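Local coordinates for protein Non-structural maintenance of chromosomes element 1 homolog (Xenopus laevis, PDB 7DG2) that probably acts as a RING-type E3 ubiquitin ligase, working with a MAGE partner within the SMC5-SMC6 complex of DNA repair, at residues F61-E65 with Y77-V83; N114-S119 with R155-T160; C197-I202 with C221-E226. All coordinates share one frame; numbering follows the deposited sequence.

Contact 1 of 3, residues F61-E65 with Y77-V83; sequences FMTIE and YALVNRV
T63 and V80 face each other in the antiparallel beta hairpin of strands 62-68 and 75-81, consistent with the wing of a winged-helix domain. They form a hydrogen-bonded pair: V80 N gives a nearly straight bond to T63 O (2.9 Å, 172°), and T63 N returns one to V80 O. E65 and A78 repeat this pattern two residues on.

R82, just past the end of strand 75-81, can be followed outward. Its CB lies 3.6 Å from F61 O, beside the bond from R82 N to that oxygen. Its CG touches T63 CG2 at 4.1 Å. The chain then bends (chi2 -68°), and the guanidinium lies with one face over V80 CG2. NE holds a water at the edge of the group, and this water donates to E65 OE2. The two charged ends therefore meet through water. NH1 and NH2 also bond to the carbonyls of E168 and M167 in helix 163-176.

The other side of the hairpin carries M62, I64 and L79. I64 and L79 pack on helix 6-18, while M62 and L79 touch F68 of the Nse4 chain. Past the strand ends, V83 CG2 sits over the face of the F61 ring, 4.2 Å from its centroid.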
loop_
_atom_site.group_PDB
_atom_site.type_symbol
_atom_site.label_atom_id
_atom_site.label_comp_id
_atom_site.label_asym_id
_atom_site.label_seq_id
_atom_site.Cartn_x
_atom_site.Cartn_y
_atom_site.Cartn_z
ATOM N N PHE A 61 -7.929 15.123 -5.588
ATOM C CA PHE A 61 -6.525 15.430 -5.869
ATOM C C PHE A 61 -5.706 14.161 -6.062
ATOM O O PHE A 61 -4.585 14.033 -5.565
ATOM C CB PHE A 61 -5.932 16.308 -4.770
ATOM C CG PHE A 61 -6.660 17.608 -4.613
ATOM C CD1 PHE A 61 -6.535 18.601 -5.571
ATOM C CD2 PHE A 61 -7.482 17.829 -3.527
ATOM C CE1 PHE A 61 -7.215 19.802 -5.438
ATOM C CE2 PHE A 61 -8.162 19.034 -3.388
ATOM C CZ PHE A 61 -8.030 20.012 -4.339
ATOM N N MET A 62 -6.293 13.208 -6.782
ATOM C CA MET A 62 -5.658 11.966 -7.185
ATOM C C MET A 62 -5.834 11.826 -8.694
ATOM O O MET A 62 -6.825 12.297 -9.257
ATOM C CB MET A 62 -6.295 10.760 -6.459
ATOM C CG MET A 62 -6.253 10.879 -4.932
ATOM S SD MET A 62 -7.315 9.633 -4.161
ATOM C CE MET A 62 -6.596 8.173 -4.851
ATOM N N THR A 63 -4.858 11.208 -9.358
ATOM C CA THR A 63 -5.053 10.936 -10.778
ATOM C C THR A 63 -4.228 9.726 -11.182
ATOM O O THR A 63 -3.238 9.375 -10.531
ATOM C CB THR A 63 -4.699 12.165 -11.641
ATOM O OG1 THR A 63 -5.288 12.014 -12.942
ATOM C CG2 THR A 63 -3.205 12.323 -11.795
ATOM N N ILE A 64 -4.667 9.062 -12.244
ATOM C CA ILE A 64 -3.905 7.976 -12.848
ATOM C C ILE A 64 -3.143 8.587 -14.013
ATOM O O ILE A 64 -3.736 8.919 -15.047
ATOM C CB ILE A 64 -4.812 6.826 -13.305
ATOM C CG1 ILE A 64 -5.547 6.221 -12.109
ATOM C CG2 ILE A 64 -3.971 5.764 -14.024
ATOM C CD1 ILE A 64 -6.716 5.279 -12.499
ATOM N N GLU A 65 -1.837 8.777 -13.826
ATOM C CA GLU A 65 -0.965 9.393 -14.815
ATOM C C GLU A 65 -0.289 8.331 -15.670
ATOM O O GLU A 65 -0.136 7.185 -15.256
ATOM C CB GLU A 65 0.103 10.247 -14.124
ATOM C CG GLU A 65 -0.275 11.696 -13.958
ATOM C CD GLU A 65 -0.117 12.487 -15.251
ATOM O OE1 GLU A 65 -0.062 11.869 -16.336
ATOM O OE2 GLU A 65 -0.032 13.728 -15.182
ATOM N N TYR A 77 1.646 3.346 -15.877
ATOM C CA TYR A 77 0.523 4.036 -15.263
ATOM C C TYR A 77 0.765 4.100 -13.761
ATOM O O TYR A 77 1.188 3.110 -13.157
ATOM C CB TYR A 77 -0.801 3.315 -15.524
ATOM C CG TYR A 77 -1.275 3.402 -16.961
ATOM C CD1 TYR A 77 -0.651 2.667 -17.963
ATOM C CD2 TYR A 77 -2.349 4.212 -17.307
ATOM C CE1 TYR A 77 -1.089 2.745 -19.280
ATOM C CE2 TYR A 77 -2.796 4.280 -18.624
ATOM C CZ TYR A 77 -2.151 3.557 -19.598
ATOM O OH TYR A 77 -2.600 3.636 -20.909
ATOM N N ALA A 78 0.516 5.259 -13.164
ATOM C CA ALA A 78 0.700 5.393 -11.723
ATOM C C ALA A 78 -0.436 6.198 -11.109
ATOM O O ALA A 78 -0.887 7.192 -11.686
ATOM C CB ALA A 78 2.034 6.067 -11.380
ATOM N N LEU A 79 -0.877 5.773 -9.923
ATOM C CA LEU A 79 -1.841 6.526 -9.128
ATOM C C LEU A 79 -1.050 7.517 -8.282
ATOM O O LEU A 79 -0.277 7.109 -7.408
ATOM C CB LEU A 79 -2.665 5.588 -8.244
ATOM C CG LEU A 79 -3.689 6.303 -7.353
ATOM C CD1 LEU A 79 -4.756 7.020 -8.211
ATOM C CD2 LEU A 79 -4.351 5.293 -6.411
ATOM N N VAL A 80 -1.217 8.809 -8.553
ATOM C CA VAL A 80 -0.386 9.825 -7.917
ATOM C C VAL A 80 -1.257 10.820 -7.160
ATOM O O VAL A 80 -2.407 11.092 -7.517
ATOM C CB VAL A 80 0.524 10.549 -8.944
ATOM C CG1 VAL A 80 1.472 9.551 -9.582
ATOM C CG2 VAL A 80 -0.287 11.260 -10.014
ATOM N N ASN A 81 -0.690 11.347 -6.083
ATOM C CA ASN A 81 -1.294 12.438 -5.351
ATOM C C ASN A 81 -0.955 13.762 -6.027
ATOM O O ASN A 81 0.109 13.919 -6.630
ATOM C CB ASN A 81 -0.789 12.429 -3.914
ATOM C CG ASN A 81 -1.363 13.549 -3.107
ATOM O OD1 ASN A 81 -2.561 13.811 -3.175
ATOM N ND2 ASN A 81 -0.514 14.241 -2.353
ATOM N N ARG A 82 -1.870 14.723 -5.929
ATOM C CA ARG A 82 -1.705 15.962 -6.678
ATOM C C ARG A 82 -1.871 17.209 -5.813
ATOM O O ARG A 82 -2.017 18.308 -6.359
ATOM C CB ARG A 82 -2.670 15.985 -7.871
ATOM C CG ARG A 82 -2.121 15.208 -9.093
ATOM C CD ARG A 82 -0.922 15.977 -9.652
ATOM N NE ARG A 82 -0.042 15.264 -10.587
ATOM C CZ ARG A 82 1.095 14.651 -10.238
ATOM N NH1 ARG A 82 1.482 14.615 -8.961
ATOM N NH2 ARG A 82 1.852 14.074 -11.174
ATOM N N VAL A 83 -1.825 17.088 -4.485
ATOM C CA VAL A 83 -1.990 18.257 -3.625
ATOM C C VAL A 83 -1.074 18.163 -2.413
ATOM O O VAL A 83 -0.747 17.076 -1.924
ATOM C CB VAL A 83 -3.466 18.441 -3.186
ATOM C CG1 VAL A 83 -3.857 17.382 -2.167
ATOM C CG2 VAL A 83 -3.700 19.842 -2.639
HETATM O O HOH W 1 -1.398 15.273 -13.117
#

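Contact 2 of 3, residues N114-S119 with R155-T160; sequences NGFATS and RNGEYT
F116, E158 and Y159 carry much of this contact, an antiparallel pairing of the short strand 117-118 with strand 158-161. Together with strand 152-155 they make a three-stranded sheet beside helices, as in a winged-helix fold. The turn from R155 to E158 is a type I' beta turn and links the last two strands.

The F116 ring lies across strand 158-161. T160 CB sits over one ring face, 3.7 Å from the centroid and a little toward the rim, in a CH-pi contact. T160 CG2 touches CE2 and CZ of the same ring. The backbone of E158 and Y159 lies at the ring edge. R155 reaches the far end of the ring, where its NH2 is 3.6 Å from F116 CZ. The guanidinium and ring planes are 58° apart, so this is not a flat stack. R155 NH1 also has a salt bridge to E71, which itself touches F116.

E158 runs out beside T118, both pointing the same way. Its CB packs against A117 O, and its OE1 comes within 3.8 Å of F116 CB.

Y159 joins the two strands through its backbone. A117 N bonds to Y159 O, and Y159 N to A117 O, both at 2.8 Å. Its side chain lies on the face shared with A117 and packs on L143 and V147 of helix 136-148. S119 OG lies at the edge of the Y159 ring.

Hydroxyls close both ends. S119 OG donates to G157 O just where helix 119-128 begins. At the other end, T160 OG1 is turned anti to its own nitrogen (chi1 -169°) and donates to G115 O at 2.6 Å.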
loop_
_atom_site.group_PDB
_atom_site.type_symbol
_atom_site.label_atom_id
_atom_site.label_comp_id
_atom_site.label_asym_id
_atom_site.label_seq_id
_atom_site.Cartn_x
_atom_site.Cartn_y
_atom_site.Cartn_z
ATOM N N ASN A 114 25.127 11.422 -13.480
ATOM C CA ASN A 114 24.655 10.086 -13.827
ATOM C C ASN A 114 23.209 9.826 -13.419
ATOM O O ASN A 114 22.592 8.889 -13.941
ATOM C CB ASN A 114 25.550 9.027 -13.172
ATOM C CG ASN A 114 26.002 9.422 -11.762
ATOM O OD1 ASN A 114 26.514 10.530 -11.539
ATOM N ND2 ASN A 114 25.818 8.514 -10.805
ATOM N N GLY A 115 22.648 10.630 -12.522
ATOM C CA GLY A 115 21.312 10.342 -12.023
ATOM C C GLY A 115 21.244 9.280 -10.949
ATOM O O GLY A 115 20.135 8.847 -10.601
ATOM N N PHE A 116 22.381 8.845 -10.402
ATOM C CA PHE A 116 22.408 7.885 -9.305
ATOM C C PHE A 116 23.177 8.449 -8.112
ATOM O O PHE A 116 24.117 9.232 -8.279
ATOM C CB PHE A 116 23.039 6.565 -9.742
ATOM C CG PHE A 116 22.152 5.735 -10.638
ATOM C CD1 PHE A 116 22.033 6.036 -11.985
ATOM C CD2 PHE A 116 21.449 4.651 -10.125
ATOM C CE1 PHE A 116 21.214 5.268 -12.818
ATOM C CE2 PHE A 116 20.623 3.879 -10.957
ATOM C CZ PHE A 116 20.513 4.192 -12.292
ATOM N N ALA A 117 22.763 8.049 -6.906
ATOM C CA ALA A 117 23.522 8.297 -5.682
ATOM C C ALA A 117 24.090 6.977 -5.174
ATOM O O ALA A 117 23.450 5.932 -5.301
ATOM C CB ALA A 117 22.641 8.941 -4.604
ATOM N N THR A 118 25.311 7.004 -4.642
ATOM C CA THR A 118 25.919 5.782 -4.131
ATOM C C THR A 118 25.553 5.578 -2.665
ATOM O O THR A 118 25.141 6.506 -1.978
ATOM C CB THR A 118 27.436 5.847 -4.238
ATOM O OG1 THR A 118 27.876 6.958 -3.447
ATOM C CG2 THR A 118 27.870 6.072 -5.676
ATOM N N SER A 119 25.742 4.349 -2.181
ATOM C CA SER A 119 25.505 4.076 -0.761
ATOM C C SER A 119 26.321 4.993 0.146
ATOM O O SER A 119 25.799 5.527 1.133
ATOM C CB SER A 119 25.817 2.614 -0.436
ATOM O OG SER A 119 24.862 1.754 -1.038
ATOM N N ARG A 155 20.444 -0.438 -7.712
ATOM C CA ARG A 155 21.259 -1.298 -8.564
ATOM C C ARG A 155 22.682 -1.280 -8.025
ATOM O O ARG A 155 23.370 -0.264 -8.146
ATOM C CB ARG A 155 21.223 -0.826 -10.015
ATOM C CG ARG A 155 19.995 -1.277 -10.789
ATOM C CD ARG A 155 20.365 -1.695 -12.209
ATOM N NE ARG A 155 20.860 -0.577 -13.010
ATOM C CZ ARG A 155 20.070 0.283 -13.644
ATOM N NH1 ARG A 155 18.752 0.149 -13.561
ATOM N NH2 ARG A 155 20.593 1.272 -14.356
ATOM N N ASN A 156 23.111 -2.387 -7.415
ATOM C CA ASN A 156 24.500 -2.544 -6.972
ATOM C C ASN A 156 24.888 -1.475 -5.954
ATOM O O ASN A 156 26.007 -0.964 -5.965
ATOM C CB ASN A 156 25.464 -2.519 -8.160
ATOM C CG ASN A 156 25.200 -3.636 -9.147
ATOM O OD1 ASN A 156 24.920 -4.771 -8.754
ATOM N ND2 ASN A 156 25.282 -3.321 -10.439
ATOM N N GLY A 157 23.956 -1.127 -5.073
ATOM C CA GLY A 157 24.249 -0.097 -4.097
ATOM C C GLY A 157 24.220 1.313 -4.639
ATOM O O GLY A 157 24.726 2.223 -3.984
ATOM N N GLU A 158 23.654 1.523 -5.824
ATOM C CA GLU A 158 23.407 2.863 -6.338
ATOM C C GLU A 158 21.911 3.028 -6.553
ATOM O O GLU A 158 21.209 2.060 -6.855
ATOM C CB GLU A 158 24.177 3.128 -7.639
ATOM C CG GLU A 158 25.663 2.860 -7.467
ATOM C CD GLU A 158 26.519 3.398 -8.599
ATOM O OE1 GLU A 158 26.144 4.422 -9.208
ATOM O OE2 GLU A 158 27.576 2.791 -8.871
ATOM N N TYR A 159 21.433 4.251 -6.366
ATOM C CA TYR A 159 20.002 4.523 -6.313
ATOM C C TYR A 159 19.640 5.674 -7.231
ATOM O O TYR A 159 20.316 6.703 -7.246
ATOM C CB TYR A 159 19.573 4.871 -4.884
ATOM C CG TYR A 159 19.819 3.738 -3.925
ATOM C CD1 TYR A 159 21.059 3.585 -3.300
ATOM C CD2 TYR A 159 18.828 2.794 -3.670
ATOM C CE1 TYR A 159 21.294 2.540 -2.453
ATOM C CE2 TYR A 159 19.060 1.738 -2.805
ATOM C CZ TYR A 159 20.298 1.621 -2.204
ATOM O OH TYR A 159 20.562 0.589 -1.339
ATOM N N THR A 160 18.544 5.512 -7.971
ATOM C CA THR A 160 17.951 6.624 -8.693
ATOM C C THR A 160 16.468 6.690 -8.327
ATOM O O THR A 160 15.945 5.831 -7.610
ATOM C CB THR A 160 18.165 6.485 -10.217
ATOM O OG1 THR A 160 17.789 7.707 -10.877
ATOM C CG2 THR A 160 17.342 5.327 -10.766
#

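Contact 3 of 3, residues C197-I202 with C221-E226; sequences CENCGI and CPNCNE. With ZN (zinc ion), chain H.
C197-I202 and C221-E226 are two loops without helix or strand, each a CxxC zinc knuckle, which approach until the CA atoms of C200 and C224 are 6.5 Å apart. They form the Cys4 zinc site of the atypical RING domain. C197, C200, C221 and C224 each give their SG to the zinc ion, at 2.3 to 2.4 Å.

The two knuckles match closely. In each, the first cysteine points SG anti to the backbone N (chi1 179° in C197, 168° in C221). That sulfur then accepts N-H groups of the turn: C200 N to C197 SG, and C224 N and N223 N to C221 SG. Such bonds probably soften the negative charge of the thiolates.

Two asparagines reach across in opposite directions. N199 ND2 donates to C224 SG, with the sulfur near the amide plane. N223 ND2 does the same for C200 SG. E226 CG packs against the N199 amide.

On the N223 side, I202 fills in with its carbon branches. CG1 lies 3.7 Å from C221 SG and CD1 touches P222 CD. W228 touches C197 and C221. I202 CG2 meets N223 ND2 at 3.5 Å, beside the bond to sulfur.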
loop_
_atom_site.group_PDB
_atom_site.type_symbol
_atom_site.label_atom_id
_atom_site.label_comp_id
_atom_site.label_asym_id
_atom_site.label_seq_id
_atom_site.Cartn_x
_atom_site.Cartn_y
_atom_site.Cartn_z
ATOM N N CYS A 197 25.347 17.718 -22.888
ATOM C CA CYS A 197 26.381 18.366 -23.684
ATOM C C CYS A 197 27.570 18.663 -22.790
ATOM O O CYS A 197 27.423 19.253 -21.717
ATOM C CB CYS A 197 25.861 19.654 -24.320
ATOM S SG CYS A 197 27.151 20.484 -25.295
ATOM N N GLU A 198 28.754 18.226 -23.208
ATOM C CA GLU A 198 29.909 18.458 -22.357
ATOM C C GLU A 198 30.467 19.859 -22.521
ATOM O O GLU A 198 31.325 20.264 -21.728
ATOM C CB GLU A 198 30.975 17.400 -22.631
ATOM C CG GLU A 198 30.417 15.991 -22.455
ATOM C CD GLU A 198 31.490 14.927 -22.381
ATOM O OE1 GLU A 198 31.482 14.146 -21.404
ATOM O OE2 GLU A 198 32.332 14.868 -23.301
ATOM N N ASN A 199 29.976 20.611 -23.505
ATOM C CA ASN A 199 30.370 22.005 -23.654
ATOM C C ASN A 199 29.446 22.953 -22.895
ATOM O O ASN A 199 29.926 23.784 -22.120
ATOM C CB ASN A 199 30.421 22.389 -25.135
ATOM C CG ASN A 199 30.822 23.832 -25.338
ATOM O OD1 ASN A 199 31.920 24.239 -24.957
ATOM N ND2 ASN A 199 29.928 24.618 -25.930
ATOM N N CYS A 200 28.124 22.850 -23.099
ATOM C CA CYS A 200 27.189 23.797 -22.502
ATOM C C CYS A 200 26.282 23.196 -21.436
ATOM O O CYS A 200 25.546 23.946 -20.785
ATOM C CB CYS A 200 26.309 24.446 -23.579
ATOM S SG CYS A 200 24.973 23.392 -24.172
ATOM N N GLY A 201 26.287 21.877 -21.257
ATOM C CA GLY A 201 25.597 21.265 -20.138
ATOM C C GLY A 201 24.128 20.941 -20.330
ATOM O O GLY A 201 23.500 20.432 -19.385
ATOM N N ILE A 202 23.545 21.207 -21.497
ATOM C CA ILE A 202 22.111 20.959 -21.641
ATOM C C ILE A 202 21.856 19.458 -21.653
ATOM O O ILE A 202 22.693 18.683 -22.135
ATOM C CB ILE A 202 21.512 21.617 -22.895
ATOM C CG1 ILE A 202 22.160 21.073 -24.168
ATOM C CG2 ILE A 202 21.569 23.144 -22.782
ATOM C CD1 ILE A 202 21.314 20.045 -24.888
ATOM N N CYS A 221 24.969 19.626 -30.850
ATOM C CA CYS A 221 24.120 20.028 -29.731
ATOM C C CYS A 221 23.091 21.060 -30.181
ATOM O O CYS A 221 23.458 22.061 -30.807
ATOM C CB CYS A 221 24.987 20.603 -28.607
ATOM S SG CYS A 221 24.080 21.459 -27.286
ATOM N N PRO A 222 21.806 20.878 -29.851
ATOM C CA PRO A 222 20.785 21.842 -30.297
ATOM C C PRO A 222 20.907 23.213 -29.656
ATOM O O PRO A 222 20.208 24.137 -30.091
ATOM C CB PRO A 222 19.459 21.175 -29.898
ATOM C CG PRO A 222 19.817 19.943 -29.089
ATOM C CD PRO A 222 21.290 19.941 -28.840
ATOM N N ASN A 223 21.760 23.377 -28.645
ATOM C CA ASN A 223 21.901 24.634 -27.922
ATOM C C ASN A 223 23.174 25.389 -28.260
ATOM O O ASN A 223 23.134 26.611 -28.424
ATOM C CB ASN A 223 21.858 24.378 -26.410
ATOM C CG ASN A 223 21.845 25.661 -25.600
ATOM O OD1 ASN A 223 20.956 26.496 -25.762
ATOM N ND2 ASN A 223 22.822 25.816 -24.711
ATOM N N CYS A 224 24.313 24.704 -28.351
ATOM C CA CYS A 224 25.585 25.359 -28.615
ATOM C C CYS A 224 26.235 24.916 -29.918
ATOM O O CYS A 224 27.299 25.438 -30.265
ATOM C CB CYS A 224 26.561 25.121 -27.454
ATOM S SG CYS A 224 27.286 23.455 -27.412
ATOM N N ASN A 225 25.642 23.956 -30.634
ATOM C CA ASN A 225 26.086 23.465 -31.941
ATOM C C ASN A 225 27.434 22.750 -31.917
ATOM O O ASN A 225 27.959 22.411 -32.987
ATOM C CB ASN A 225 26.134 24.590 -32.981
ATOM C CG ASN A 225 24.776 25.206 -33.223
ATOM O OD1 ASN A 225 23.743 24.585 -32.959
ATOM N ND2 ASN A 225 24.763 26.434 -33.727
ATOM N N GLU A 226 28.019 22.506 -30.746
ATOM C CA GLU A 226 29.192 21.644 -30.692
ATOM C C GLU A 226 28.789 20.215 -31.030
ATOM O O GLU A 226 27.650 19.800 -30.804
ATOM C CB GLU A 226 29.846 21.692 -29.310
ATOM C CG GLU A 226 30.471 23.035 -28.948
ATOM C CD GLU A 226 31.449 23.535 -29.997
ATOM O OE1 GLU A 226 31.022 24.274 -30.917
ATOM O OE2 GLU A 226 32.645 23.188 -29.896
HETATM ZN ZN ZN H . 25.785 22.282 -26.034
#

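In the fold
Contacts 1 and 2 both pair antiparallel strands in the Nse1 family region, on opposite sides of the chain's centre and about 26 Å apart between centres. Contact 1 is the more buried of the two. It joins neighbouring strands of a hairpin, and the Nse4 and MAGE chains pack against it. Contact 2 joins elements far apart in sequence, has several exposed residues, and meets no other chain of the assembly. Contact 3 lies in the RING-like region, its centre about 26 Å from that of the chain and nearer the surface, with most of its touching residues partly or fully exposed. It has no strand pairing and is held by metal-sulfur and N-H to sulfur bonds.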